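Local structure of translation initiation factor 4E (Ascaris suum, 3M94) at residues L131-S136 with I161-H166. The protein binds the methylated guanosine cap of messenger RNA, here as a trimethylguanosine diphosphate, and probably acts in initiating translation. Residues are numbered along the deposited sequence; the frame is centred on the assembly and turned at random.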
ATOM      1  N   LEU A 131      -3.394   1.916  -1.930  1.00 19.30           N
ATOM      2  CA  LEU A 131      -2.312   2.908  -1.867  1.00 20.39           C
ATOM      3  C   LEU A 131      -2.917   4.213  -1.369  1.00 20.18           C
ATOM      4  O   LEU A 131      -3.779   4.776  -2.030  1.00 20.60           O
ATOM      5  CB  LEU A 131      -1.627   3.079  -3.232  1.00 19.84           C
ATOM      6  CG  LEU A 131      -0.482   4.107  -3.374  1.00 21.64           C
ATOM      7  CD1 LEU A 131       0.673   3.820  -2.422  1.00 22.22           C
ATOM      8  CD2 LEU A 131       0.034   4.144  -4.818  1.00 20.51           C
ATOM      9  N   TRP A 132      -2.450   4.676  -0.213  1.00 20.03           N
ATOM     10  CA  TRP A 132      -2.957   5.894   0.438  1.00 19.92           C
ATOM     11  C   TRP A 132      -2.180   7.139   0.004  1.00 20.17           C
ATOM     12  O   TRP A 132      -0.945   7.143   0.037  1.00 18.96           O
ATOM     13  CB  TRP A 132      -2.861   5.781   1.967  1.00 19.99           C
ATOM     14  CG  TRP A 132      -3.814   4.812   2.619  1.00 19.36           C
ATOM     15  CD1 TRP A 132      -4.368   3.694   2.066  1.00 18.76           C
ATOM     16  CD2 TRP A 132      -4.277   4.858   3.973  1.00 19.29           C
ATOM     17  NE1 TRP A 132      -5.166   3.058   2.977  1.00 19.12           N
ATOM     18  CE2 TRP A 132      -5.131   3.748   4.160  1.00 19.28           C
ATOM     19  CE3 TRP A 132      -4.079   5.745   5.035  1.00 19.48           C
ATOM     20  CZ2 TRP A 132      -5.772   3.489   5.373  1.00 19.66           C
ATOM     21  CZ3 TRP A 132      -4.713   5.487   6.250  1.00 21.26           C
ATOM     22  CH2 TRP A 132      -5.550   4.366   6.405  1.00 21.23           C
ATOM     23  N   THR A 133      -2.922   8.186  -0.384  1.00 20.20           N
ATOM     24  CA  THR A 133      -2.348   9.475  -0.772  1.00 20.67           C
ATOM     25  C   THR A 133      -2.866  10.587   0.155  1.00 21.00           C
ATOM     26  O   THR A 133      -3.897  10.417   0.812  1.00 20.08           O
ATOM     27  CB  THR A 133      -2.651   9.825  -2.248  1.00 20.62           C
ATOM     28  OG1 THR A 133      -4.055  10.088  -2.403  1.00 21.13           O
ATOM     29  CG2 THR A 133      -2.256   8.671  -3.154  1.00 20.98           C
ATOM     30  N   ARG A 134      -2.166  11.722   0.198  1.00 20.90           N
ATOM     31  CA  ARG A 134      -2.458  12.727   1.226  1.00 21.91           C
ATOM     32  C   ARG A 134      -3.558  13.739   0.881  1.00 21.80           C
ATOM     33  O   ARG A 134      -4.065  14.404   1.771  1.00 22.23           O
ATOM     34  CB  ARG A 134      -1.182  13.405   1.756  1.00 21.96           C
ATOM     35  CG  ARG A 134      -0.416  14.269   0.787  1.00 23.83           C
ATOM     36  CD  ARG A 134       0.681  15.078   1.513  1.00 25.48           C
ATOM     37  NE  ARG A 134       1.843  14.263   1.886  1.00 28.44           N
ATOM     38  CZ  ARG A 134       2.140  13.870   3.128  1.00 30.36           C
ATOM     39  NH1 ARG A 134       3.222  13.129   3.353  1.00 30.65           N
ATOM     40  NH2 ARG A 134       1.368  14.216   4.155  1.00 30.38           N
ATOM     41  N   ASP A 135      -3.936  13.843  -0.392  1.00 22.10           N
ATOM     42  CA  ASP A 135      -4.943  14.818  -0.811  1.00 22.75           C
ATOM     43  C   ASP A 135      -5.950  14.232  -1.807  1.00 22.96           C
ATOM     44  O   ASP A 135      -5.628  13.991  -2.972  1.00 22.63           O
ATOM     45  CB  ASP A 135      -4.283  16.083  -1.379  1.00 22.77           C
ATOM     46  CG  ASP A 135      -5.290  17.219  -1.634  1.00 24.31           C
ATOM     47  OD1 ASP A 135      -6.527  17.000  -1.594  1.00 24.57           O
ATOM     48  OD2 ASP A 135      -4.832  18.351  -1.885  1.00 25.56           O
ATOM     49  N   SER A 136      -7.178  14.039  -1.336  1.00 23.23           N
ATOM     50  CA  SER A 136      -8.241  13.441  -2.142  1.00 23.75           C
ATOM     51  C   SER A 136      -8.768  14.343  -3.272  1.00 23.94           C
ATOM     52  O   SER A 136      -9.447  13.859  -4.179  1.00 24.02           O
ATOM     53  CB  SER A 136      -9.398  13.038  -1.235  1.00 23.92           C
ATOM     54  OG  SER A 136      -9.882  14.181  -0.561  1.00 24.22           O
ATOM     55  N   ILE A 161     -10.144  -0.295 -10.821  1.00 26.69           N
ATOM     56  CA  ILE A 161      -9.615   0.125  -9.551  1.00 25.76           C
ATOM     57  C   ILE A 161     -10.208   1.500  -9.334  1.00 25.28           C
ATOM     58  O   ILE A 161     -10.562   2.197 -10.303  1.00 24.94           O
ATOM     59  CB  ILE A 161      -8.067   0.104  -9.519  1.00 25.45           C
ATOM     60  CG1 ILE A 161      -7.453   1.025 -10.583  1.00 26.09           C
ATOM     61  CG2 ILE A 161      -7.564  -1.334  -9.693  1.00 26.49           C
ATOM     62  CD1 ILE A 161      -5.980   1.468 -10.293  1.00 23.89           C
ATOM     63  N   ARG A 162     -10.362   1.876  -8.076  1.00 24.59           N
ATOM     64  CA  ARG A 162     -11.036   3.120  -7.758  1.00 25.11           C
ATOM     65  C   ARG A 162     -10.349   3.905  -6.671  1.00 25.00           C
ATOM     66  O   ARG A 162      -9.676   3.347  -5.792  1.00 25.04           O
ATOM     67  CB  ARG A 162     -12.521   2.893  -7.426  1.00 25.15           C
ATOM     68  CG  ARG A 162     -12.811   1.916  -6.308  1.00 27.31           C
ATOM     69  CD  ARG A 162     -14.272   1.496  -6.323  1.00 29.62           C
ATOM     70  NE  ARG A 162     -14.435   0.159  -5.751  1.00 32.83           N
ATOM     71  CZ  ARG A 162     -14.883  -0.098  -4.522  1.00 33.88           C
ATOM     72  NH1 ARG A 162     -15.231   0.886  -3.706  1.00 35.67           N
ATOM     73  NH2 ARG A 162     -14.986  -1.353  -4.108  1.00 34.20           N
ATOM     74  N   TYR A 163     -10.507   5.215  -6.760  1.00 24.88           N
ATOM     75  CA  TYR A 163      -9.956   6.111  -5.788  1.00 25.24           C
ATOM     76  C   TYR A 163     -11.121   6.681  -4.998  1.00 25.66           C
ATOM     77  O   TYR A 163     -12.072   7.213  -5.572  1.00 25.66           O
ATOM     78  CB  TYR A 163      -9.143   7.237  -6.446  1.00 24.74           C
ATOM     79  CG  TYR A 163      -8.480   8.093  -5.401  1.00 24.88           C
ATOM     80  CD1 TYR A 163      -7.283   7.694  -4.809  1.00 23.43           C
ATOM     81  CD2 TYR A 163      -9.082   9.272  -4.949  1.00 24.81           C
ATOM     82  CE1 TYR A 163      -6.685   8.447  -3.819  1.00 22.30           C
ATOM     83  CE2 TYR A 163      -8.490  10.036  -3.956  1.00 24.45           C
ATOM     84  CZ  TYR A 163      -7.292   9.608  -3.395  1.00 23.89           C
ATOM     85  OH  TYR A 163      -6.702  10.355  -2.413  1.00 24.16           O
ATOM     86  N   GLU A 164     -11.041   6.564  -3.682  1.00 25.95           N
ATOM     87  CA  GLU A 164     -12.105   7.037  -2.807  1.00 26.60           C
ATOM     88  C   GLU A 164     -11.524   7.756  -1.608  1.00 26.70           C
ATOM     89  O   GLU A 164     -10.404   7.455  -1.184  1.00 26.48           O
ATOM     90  CB  GLU A 164     -12.962   5.860  -2.351  1.00 26.81           C
ATOM     91  CG  GLU A 164     -12.130   4.645  -2.007  1.00 28.12           C
ATOM     92  CD  GLU A 164     -12.945   3.475  -1.542  1.00 29.34           C
ATOM     93  OE1 GLU A 164     -12.726   3.050  -0.388  1.00 30.79           O
ATOM     94  OE2 GLU A 164     -13.786   2.970  -2.320  1.00 30.19           O
ATOM     95  N   VAL A 165     -12.282   8.722  -1.088  1.00 27.01           N
ATOM     96  CA  VAL A 165     -11.968   9.388   0.186  1.00 27.71           C
ATOM     97  C   VAL A 165     -11.990   8.327   1.284  1.00 27.55           C
ATOM     98  O   VAL A 165     -12.594   7.260   1.103  1.00 27.42           O
ATOM     99  CB  VAL A 165     -12.972  10.548   0.493  1.00 27.98           C
ATOM    100  CG1 VAL A 165     -12.636  11.263   1.815  1.00 29.77           C
ATOM    101  CG2 VAL A 165     -12.996  11.557  -0.650  1.00 27.86           C
ATOM    102  N   HIS A 166     -11.298   8.585   2.394  1.00 27.54           N
ATOM    103  CA  HIS A 166     -11.305   7.642   3.513  1.00 27.66           C
ATOM    104  C   HIS A 166     -12.662   7.688   4.188  1.00 27.53           C
ATOM    105  O   HIS A 166     -13.164   8.775   4.486  1.00 27.89           O
ATOM    106  CB  HIS A 166     -10.176   7.938   4.514  1.00 27.52           C
ATOM    107  CG  HIS A 166      -8.806   7.664   3.972  1.00 26.83           C
ATOM    108  ND1 HIS A 166      -8.457   6.455   3.410  1.00 27.08           N
ATOM    109  CD2 HIS A 166      -7.701   8.443   3.904  1.00 25.30           C
ATOM    110  CE1 HIS A 166      -7.198   6.500   3.013  1.00 25.79           C
ATOM    111  NE2 HIS A 166      -6.716   7.694   3.303  1.00 26.35           N
TER
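T133 and Y163 make the one hydrogen bond between L131-S136 and I161-H166: the phenol OH of Y163 donates to OG1 of T133 over 2.7 Å. CG of Y163 lies anti to its backbone N (chi1 -175°), while OG1 of T133 stands between its own N and carbonyl carbon (chi1 69°). OG1 also hydrogen-bonds to OD1 of N142, so this buried hydroxyl joins both strands to helix 139-153.

Van der Waals contacts continue past the phenol. CA of S136 meets the Y163 ring at its edge, in plane, 3.5 Å from OH, and CB of S136 rests against CG2 of V165 at 3.9 Å. The hydroxyl of S136 is bound to the carbonyl oxygen of K75.

The aromatic contact pairs W132 with H166. CE1 of H166 sits over the centre of one indole face, 3.5 Å from CD2, with NE2 3.7 Å from CE3. The planes meet at 47° and the imidazole centroid is 4.3 Å from that of the six-membered ring, an oblique pairing. W68, a residue of the cap pocket, meets both rings, and the W132 side chain comes within about 4 Å of the bound cap analogue.

In the eIF4E fold, a curved antiparallel sheet backed by helices, the contact bridges strand 77-83: W132 and H166 touch R78 on the cap side, while helix 139-153 meets T133 through I145 and Y163 through N142.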